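PDB 6A3F: levoglucosan dehydrogenase, which catalyses the NAD(+)-dependent oxidation of levoglucosan to 3-dehydrolevoglucosan, working as a homotetramer. Local coordinates for residues H38-A41 and Y42-P46; L345-I348 and P349-I353; K164-E168 and G169-R173. All coordinates share one frame; numbering follows the deposited sequence.

Interaction 1. Residues H38-A41 and Y42-P46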
loop_
_atom_site.group_PDB
_atom_site.type_symbol
_atom_site.label_atom_id
_atom_site.label_comp_id
_atom_site.label_asym_id
_atom_site.label_seq_id
_atom_site.Cartn_x
_atom_site.Cartn_y
_atom_site.Cartn_z
ATOM N N HIS B 38 -13.807 -14.486 -24.044
ATOM C CA HIS B 38 -14.457 -15.780 -24.299
ATOM C C HIS B 38 -13.561 -16.668 -25.176
ATOM O O HIS B 38 -13.319 -17.819 -24.840
ATOM C CB HIS B 38 -15.858 -15.564 -24.896
ATOM C CG HIS B 38 -16.794 -14.804 -24.016
ATOM N ND1 HIS B 38 -17.854 -15.403 -23.359
ATOM C CD2 HIS B 38 -16.873 -13.480 -23.735
ATOM C CE1 HIS B 38 -18.510 -14.495 -22.683
ATOM N NE2 HIS B 38 -17.929 -13.305 -22.900
ATOM N N SER B 39 -13.081 -16.135 -26.280
ATOM C CA SER B 39 -12.368 -16.977 -27.243
ATOM C C SER B 39 -10.982 -17.301 -26.700
ATOM O O SER B 39 -10.487 -18.395 -26.954
ATOM C CB SER B 39 -12.326 -16.336 -28.608
ATOM O OG SER B 39 -11.809 -15.029 -28.510
ATOM N N LEU B 40 -10.416 -16.395 -25.874
ATOM C CA LEU B 40 -9.198 -16.702 -25.133
ATOM C C LEU B 40 -9.431 -17.907 -24.229
ATOM O O LEU B 40 -8.573 -18.776 -24.153
ATOM C CB LEU B 40 -8.802 -15.502 -24.277
ATOM C CG LEU B 40 -7.706 -15.763 -23.254
ATOM C CD1 LEU B 40 -6.409 -16.169 -23.950
ATOM C CD2 LEU B 40 -7.500 -14.528 -22.405
ATOM N N ALA B 41 -10.525 -17.892 -23.468
ATOM C CA ALA B 41 -10.784 -18.962 -22.535
ATOM C C ALA B 41 -10.838 -20.318 -23.269
ATOM O O ALA B 41 -10.229 -21.281 -22.802
ATOM C CB ALA B 41 -12.054 -18.713 -21.771
ATOM N N TYR B 42 -11.529 -20.367 -24.413
ATOM C CA TYR B 42 -11.754 -21.630 -25.124
ATOM C C TYR B 42 -10.421 -22.101 -25.724
ATOM O O TYR B 42 -10.161 -23.292 -25.751
ATOM C CB TYR B 42 -12.901 -21.492 -26.146
ATOM C CG TYR B 42 -14.234 -21.180 -25.501
ATOM C CD1 TYR B 42 -14.680 -21.919 -24.418
ATOM C CD2 TYR B 42 -14.974 -20.077 -25.880
ATOM C CE1 TYR B 42 -15.854 -21.602 -23.758
ATOM C CE2 TYR B 42 -16.150 -19.733 -25.221
ATOM C CZ TYR B 42 -16.593 -20.507 -24.169
ATOM O OH TYR B 42 -17.709 -20.153 -23.481
ATOM N N ALA B 43 -9.588 -21.184 -26.170
ATOM C CA ALA B 43 -8.309 -21.521 -26.790
ATOM C C ALA B 43 -7.292 -21.951 -25.730
ATOM O O ALA B 43 -6.572 -22.939 -25.932
ATOM C CB ALA B 43 -7.835 -20.359 -27.614
ATOM N N ALA B 44 -7.263 -21.275 -24.576
ATOM C CA ALA B 44 -6.178 -21.462 -23.625
ATOM C C ALA B 44 -6.525 -22.485 -22.559
ATOM O O ALA B 44 -5.595 -22.986 -21.992
ATOM C CB ALA B 44 -5.771 -20.165 -22.943
ATOM N N MET B 45 -7.806 -22.762 -22.268
ATOM C CA MET B 45 -8.129 -23.611 -21.130
ATOM C C MET B 45 -7.390 -24.968 -21.203
ATOM O O MET B 45 -6.778 -25.341 -20.234
ATOM C CB MET B 45 -9.630 -23.822 -20.954
ATOM C CG MET B 45 -9.952 -24.703 -19.758
ATOM S SD MET B 45 -9.958 -26.456 -20.231
ATOM C CE MET B 45 -11.617 -26.540 -20.915
ATOM N N PRO B 46 -7.410 -25.697 -22.331
ATOM C CA PRO B 46 -6.632 -26.965 -22.289
ATOM C C PRO B 46 -5.094 -26.777 -22.219
ATOM O O PRO B 46 -4.369 -27.688 -21.802
ATOM C CB PRO B 46 -7.073 -27.666 -23.577
ATOM C CG PRO B 46 -7.431 -26.538 -24.508
ATOM C CD PRO B 46 -8.086 -25.506 -23.622
#

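Interaction 2. Residues L345-I348 and P349-I353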
loop_
_atom_site.group_PDB
_atom_site.type_symbol
_atom_site.label_atom_id
_atom_site.label_comp_id
_atom_site.label_asym_id
_atom_site.label_seq_id
_atom_site.Cartn_x
_atom_site.Cartn_y
_atom_site.Cartn_z
ATOM N N LEU B 345 -1.873 -22.705 -13.402
ATOM C CA LEU B 345 -1.456 -21.305 -13.632
ATOM C C LEU B 345 0.080 -21.198 -13.625
ATOM O O LEU B 345 0.760 -21.943 -14.300
ATOM C CB LEU B 345 -2.137 -20.424 -12.556
ATOM C CG LEU B 345 -3.667 -20.529 -12.570
ATOM C CD1 LEU B 345 -4.321 -19.816 -11.413
ATOM C CD2 LEU B 345 -4.180 -20.036 -13.902
ATOM N N TRP B 346 0.617 -20.151 -13.006
ATOM C CA TRP B 346 1.988 -19.748 -13.253
ATOM C C TRP B 346 2.954 -20.400 -12.254
ATOM O O TRP B 346 2.532 -20.791 -11.191
ATOM C CB TRP B 346 2.110 -18.214 -13.234
ATOM C CG TRP B 346 1.194 -17.556 -14.222
ATOM C CD1 TRP B 346 0.223 -16.638 -13.929
ATOM C CD2 TRP B 346 1.132 -17.755 -15.646
ATOM N NE1 TRP B 346 -0.411 -16.227 -15.063
ATOM C CE2 TRP B 346 0.113 -16.900 -16.137
ATOM C CE3 TRP B 346 1.830 -18.523 -16.570
ATOM C CZ2 TRP B 346 -0.208 -16.807 -17.487
ATOM C CZ3 TRP B 346 1.499 -18.455 -17.906
ATOM C CH2 TRP B 346 0.465 -17.628 -18.361
ATOM N N PRO B 347 4.246 -20.481 -12.626
ATOM C CA PRO B 347 5.259 -21.234 -11.882
ATOM C C PRO B 347 5.534 -20.675 -10.489
ATOM O O PRO B 347 5.992 -21.434 -9.628
ATOM C CB PRO B 347 6.564 -21.209 -12.719
ATOM C CG PRO B 347 6.250 -20.422 -13.952
ATOM C CD PRO B 347 4.750 -20.225 -13.952
ATOM N N ILE B 348 5.298 -19.367 -10.280
ATOM C CA ILE B 348 5.540 -18.702 -9.071
ATOM C C ILE B 348 4.412 -17.725 -8.766
ATOM O O ILE B 348 3.727 -17.270 -9.698
ATOM C CB ILE B 348 6.883 -17.941 -9.068
ATOM C CG1 ILE B 348 7.004 -17.013 -10.268
ATOM C CG2 ILE B 348 8.058 -18.910 -8.959
ATOM C CD1 ILE B 348 8.212 -16.112 -10.152
ATOM N N PRO B 349 4.282 -17.352 -7.502
ATOM C CA PRO B 349 3.331 -16.283 -7.165
ATOM C C PRO B 349 3.773 -14.978 -7.842
ATOM O O PRO B 349 4.971 -14.772 -8.059
ATOM C CB PRO B 349 3.391 -16.127 -5.644
ATOM C CG PRO B 349 3.941 -17.453 -5.166
ATOM C CD PRO B 349 4.925 -17.810 -6.255
ATOM N N ALA B 350 2.798 -14.115 -8.176
ATOM C CA ALA B 350 3.031 -12.819 -8.800
ATOM C C ALA B 350 3.677 -12.875 -10.199
ATOM O O ALA B 350 4.124 -11.815 -10.684
ATOM C CB ALA B 350 3.791 -11.899 -7.872
ATOM N N LEU B 351 3.644 -13.999 -10.928
ATOM C CA LEU B 351 3.942 -13.948 -12.311
ATOM C C LEU B 351 2.879 -13.132 -13.042
ATOM O O LEU B 351 3.198 -12.459 -14.023
ATOM C CB LEU B 351 4.078 -15.335 -12.936
ATOM C CG LEU B 351 5.030 -15.329 -14.116
ATOM C CD1 LEU B 351 6.469 -15.296 -13.615
ATOM C CD2 LEU B 351 4.755 -16.441 -15.096
ATOM N N GLY B 352 1.658 -13.178 -12.529
ATOM C CA GLY B 352 0.630 -12.151 -12.838
ATOM C C GLY B 352 -0.650 -12.789 -13.332
ATOM O O GLY B 352 -0.637 -13.454 -14.381
ATOM N N ILE B 353 -1.701 -12.626 -12.542
ATOM C CA ILE B 353 -3.083 -12.992 -12.889
ATOM C C ILE B 353 -3.763 -11.726 -13.449
ATOM O O ILE B 353 -3.753 -10.705 -12.812
ATOM C CB ILE B 353 -3.820 -13.502 -11.638
ATOM C CG1 ILE B 353 -3.165 -14.741 -11.003
ATOM C CG2 ILE B 353 -5.295 -13.718 -11.927
ATOM C CD1 ILE B 353 -3.117 -15.955 -11.899
HETATM O O HOH W 1 1.247 -16.228 -10.383
#

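Interaction 3. Residues K164-E168 and G169-R173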
loop_
_atom_site.group_PDB
_atom_site.type_symbol
_atom_site.label_atom_id
_atom_site.label_comp_id
_atom_site.label_asym_id
_atom_site.label_seq_id
_atom_site.Cartn_x
_atom_site.Cartn_y
_atom_site.Cartn_z
ATOM N N LYS B 164 -11.187 -21.054 0.870
ATOM C CA LYS B 164 -10.481 -22.183 1.449
ATOM C C LYS B 164 -10.246 -21.909 2.944
ATOM O O LYS B 164 -10.510 -22.791 3.802
ATOM C CB LYS B 164 -9.178 -22.456 0.713
ATOM C CG LYS B 164 -8.316 -23.528 1.379
ATOM C CD LYS B 164 -6.898 -23.569 0.940
ATOM C CE LYS B 164 -6.183 -24.818 1.442
ATOM N NZ LYS B 164 -4.786 -24.907 0.941
ATOM N N TYR B 165 -9.740 -20.718 3.264
ATOM C CA TYR B 165 -9.518 -20.322 4.629
ATOM C C TYR B 165 -10.813 -20.398 5.421
ATOM O O TYR B 165 -10.828 -20.875 6.549
ATOM C CB TYR B 165 -8.989 -18.884 4.769
ATOM C CG TYR B 165 -7.611 -18.600 4.209
ATOM C CD1 TYR B 165 -6.657 -19.579 3.969
ATOM C CD2 TYR B 165 -7.265 -17.289 3.881
ATOM C CE1 TYR B 165 -5.383 -19.261 3.506
ATOM C CE2 TYR B 165 -6.017 -16.962 3.370
ATOM C CZ TYR B 165 -5.069 -17.949 3.180
ATOM O OH TYR B 165 -3.843 -17.622 2.666
ATOM N N ILE B 166 -11.889 -19.859 4.862
ATOM C CA ILE B 166 -13.180 -19.852 5.576
ATOM C C ILE B 166 -13.656 -21.283 5.862
ATOM O O ILE B 166 -14.035 -21.591 7.005
ATOM C CB ILE B 166 -14.220 -19.064 4.778
ATOM C CG1 ILE B 166 -13.828 -17.585 4.802
ATOM C CG2 ILE B 166 -15.620 -19.291 5.354
ATOM C CD1 ILE B 166 -14.534 -16.749 3.762
ATOM N N GLU B 167 -13.596 -22.127 4.846
ATOM C CA GLU B 167 -14.114 -23.516 4.950
ATOM C C GLU B 167 -13.314 -24.330 5.979
ATOM O O GLU B 167 -13.851 -25.222 6.659
ATOM C CB GLU B 167 -14.077 -24.172 3.568
ATOM C CG GLU B 167 -15.187 -23.725 2.635
ATOM C CD GLU B 167 -16.609 -23.647 3.207
ATOM O OE1 GLU B 167 -17.187 -22.519 3.260
ATOM O OE2 GLU B 167 -17.152 -24.712 3.623
ATOM N N GLU B 168 -12.021 -24.088 6.040
ATOM C CA GLU B 168 -11.137 -24.724 7.019
ATOM C C GLU B 168 -11.378 -24.261 8.452
ATOM O O GLU B 168 -10.814 -24.858 9.347
ATOM C CB GLU B 168 -9.680 -24.361 6.766
ATOM C CG GLU B 168 -9.021 -25.191 5.719
ATOM C CD GLU B 168 -7.539 -24.841 5.614
ATOM O OE1 GLU B 168 -6.986 -24.112 6.520
ATOM O OE2 GLU B 168 -6.965 -25.292 4.637
ATOM N N GLY B 169 -12.097 -23.184 8.733
ATOM C CA GLY B 169 -12.188 -22.717 10.057
ATOM C C GLY B 169 -11.064 -21.752 10.439
ATOM O O GLY B 169 -11.033 -21.296 11.575
ATOM N N ALA B 170 -10.259 -21.361 9.463
ATOM C CA ALA B 170 -9.010 -20.579 9.712
ATOM C C ALA B 170 -9.327 -19.179 10.272
ATOM O O ALA B 170 -8.480 -18.619 11.039
ATOM C CB ALA B 170 -8.174 -20.508 8.458
ATOM N N ILE B 171 -10.516 -18.598 9.980
ATOM C CA ILE B 171 -10.854 -17.300 10.585
ATOM C C ILE B 171 -12.044 -17.427 11.532
ATOM O O ILE B 171 -12.716 -16.438 11.838
ATOM C CB ILE B 171 -11.063 -16.170 9.543
ATOM C CG1 ILE B 171 -12.262 -16.390 8.613
ATOM C CG2 ILE B 171 -9.776 -15.976 8.750
ATOM C CD1 ILE B 171 -12.826 -15.120 7.997
ATOM N N GLY B 172 -12.365 -18.652 11.938
ATOM C CA GLY B 172 -13.497 -18.866 12.836
ATOM C C GLY B 172 -14.835 -18.711 12.124
ATOM O O GLY B 172 -14.935 -18.942 10.914
ATOM N N ARG B 173 -15.835 -18.273 12.873
ATOM C CA ARG B 173 -17.137 -18.063 12.301
ATOM C C ARG B 173 -17.219 -16.643 11.744
ATOM O O ARG B 173 -16.735 -15.701 12.350
ATOM C CB ARG B 173 -18.236 -18.255 13.343
ATOM C CG ARG B 173 -18.384 -19.694 13.838
ATOM C CD ARG B 173 -18.860 -20.612 12.738
ATOM N NE ARG B 173 -19.193 -21.953 13.210
ATOM C CZ ARG B 173 -20.380 -22.343 13.672
ATOM N NH1 ARG B 173 -21.404 -21.511 13.699
ATOM N NH2 ARG B 173 -20.538 -23.604 14.052
HETATM O O HOH W 2 -13.005 -19.813 9.055
#

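Interaction 1. Residues H38-A41 and Y42-P46
H38 and Y42 stand one helical turn apart with nearly the same first torsion: chi1 is -61° in H38 and -63° in Y42, each CG lying beside its own backbone N. In Y42 this swings the ring back toward the start of the helix, against H38. Y42 CD2 comes to 3.0 Å from H38 O, and Y42 CE2 lies 4.2 Å from H38 CB, so the ring lies at a slant beside the carbonyl that also accepts the hydrogen bond from Y42 N (N to H38 O, 3.1 Å). The two polar ends share an anchor, since H38 ND1 and Y42 OH both bond to OD2 of D98. This common carboxylate probably fixes the rotation of both rings and satisfies buried polar atoms.

L40 differs: with chi1 at 169° its CG is anti to the backbone N, and CD1 lies 4.2 Å from A44 CB. Continuous i to i+4 bonding runs beneath these side chains, for instance A44 N to L40 O at 2.9 Å and M45 N to A41 O at 2.9 Å. P46 has no N-H to extend the series, and the helix kinks there. S39 suits a buried place because its OG turns back to bond G35 O, while the small methyl groups of A43 and A44 let the same helix of the second subunit come close, its M47 meeting S39 and A43.

Helix 35-48 is the first crossover helix of the Rossmann domain, between strands 23-30 and 55-62. Y42 touches V26 and P56 on these strands, and M45 reaches F367 and H364 of helix 355-371. L40 and A44 pack reciprocally on A44 and L40 of the second subunit.

Interaction 2. Residues L345-I348 and P349-I353
W346 and L351 cross at about a right angle, their stems pressed together with W346 CB 3.5 Å from L351 CB. The leucine methyl CD2 lies obliquely by the indole, 3.8 Å from W346 CG. L351 divides its branches: CD2 serves the tryptophan, while CD1 meets I348 CG1 at 3.8 Å, again with side chains roughly perpendicular. A chi1 of 53° sets I348 CG1 between backbone N and carbonyl carbon, within touch of L351 CD1. At the pyrrole part of the indole, I353 CD1 touches W346 CD1 at 4.0 Å and also meets L345 CD1. W346 NE1 gives a weak, bent bond to G352 O (2.9 Å, N-H...O angle 117°); its stronger partner is E357 OE2. G352 adopts backbone angles at which a side chain would strike the preceding carbonyl.

I348 to L351 form a type II beta turn, with P349 suited to its second position. The closing bond, L351 N to I348 O, is long and weak at 3.5 Å; a water donates to I348 O and accepts a weak bond from L351 N. Across the subunit boundary, I348, L351 and W346 meet Q183, Y153 and Y355 of the second subunit, consistent with a loop bordering the neighbouring levoglucosan and NADH site.

Interaction 3. Residues K164-E168 and G169-R173
Y165 and A170 make the close side of this contact: A170 N bonds Y165 O at 3.0 Å, nearly along the C=O axis, and Y165 CB sits 4.1 Å from A170 CB. A170 CB lies 3.3 Å from Y165 O, and the small methyl fits against it. Beside it, I166 CG1 meets I171 CD1 at 4.2 Å, and both isoleucines continue onto I306 and I299 of the sheet. I171 sends CG1 between its backbone N and carbonyl carbon (chi1 65°), which turns CD1 toward I166.

The bond from A170 N to Y165 O and the one from G169 N to I166 O together make a Schellman motif ending helix 157-167. G169, with positive phi, approaches I166 O at 3.0 Å from above the carbonyl plane, and glycine belongs here because a CB would collide with E168 O. A type I turn from G169 to G172 follows. At this turn a water bridges I166 O and I171 N, lying 2.9 Å from I171 N, with G172 O as a further partner.

The solvent side is looser. E168 and G169 are exposed, and the extended E168 side chain reaches outward, where OE1 forms a salt bridge with R327 of the third subunit.

From the N terminus the contacts come in the order 1, 3, 2. Each is a local contact within one continuous stretch, so none closes a long loop and none nests in or crosses another. Interaction 1 lies on helix 35-48 of the nucleotide-binding domain. Interaction 3 ends helix 157-167 and turns the chain toward strand 174-182 of the large mixed sheet. Interaction 2 lies in the loop between strand 330-334 and helix 355-371, the helix that packs back on interaction 1. The centres of interactions 1 and 2 are about 18 Å apart, and both touch the second subunit; interaction 3 touches the third subunit.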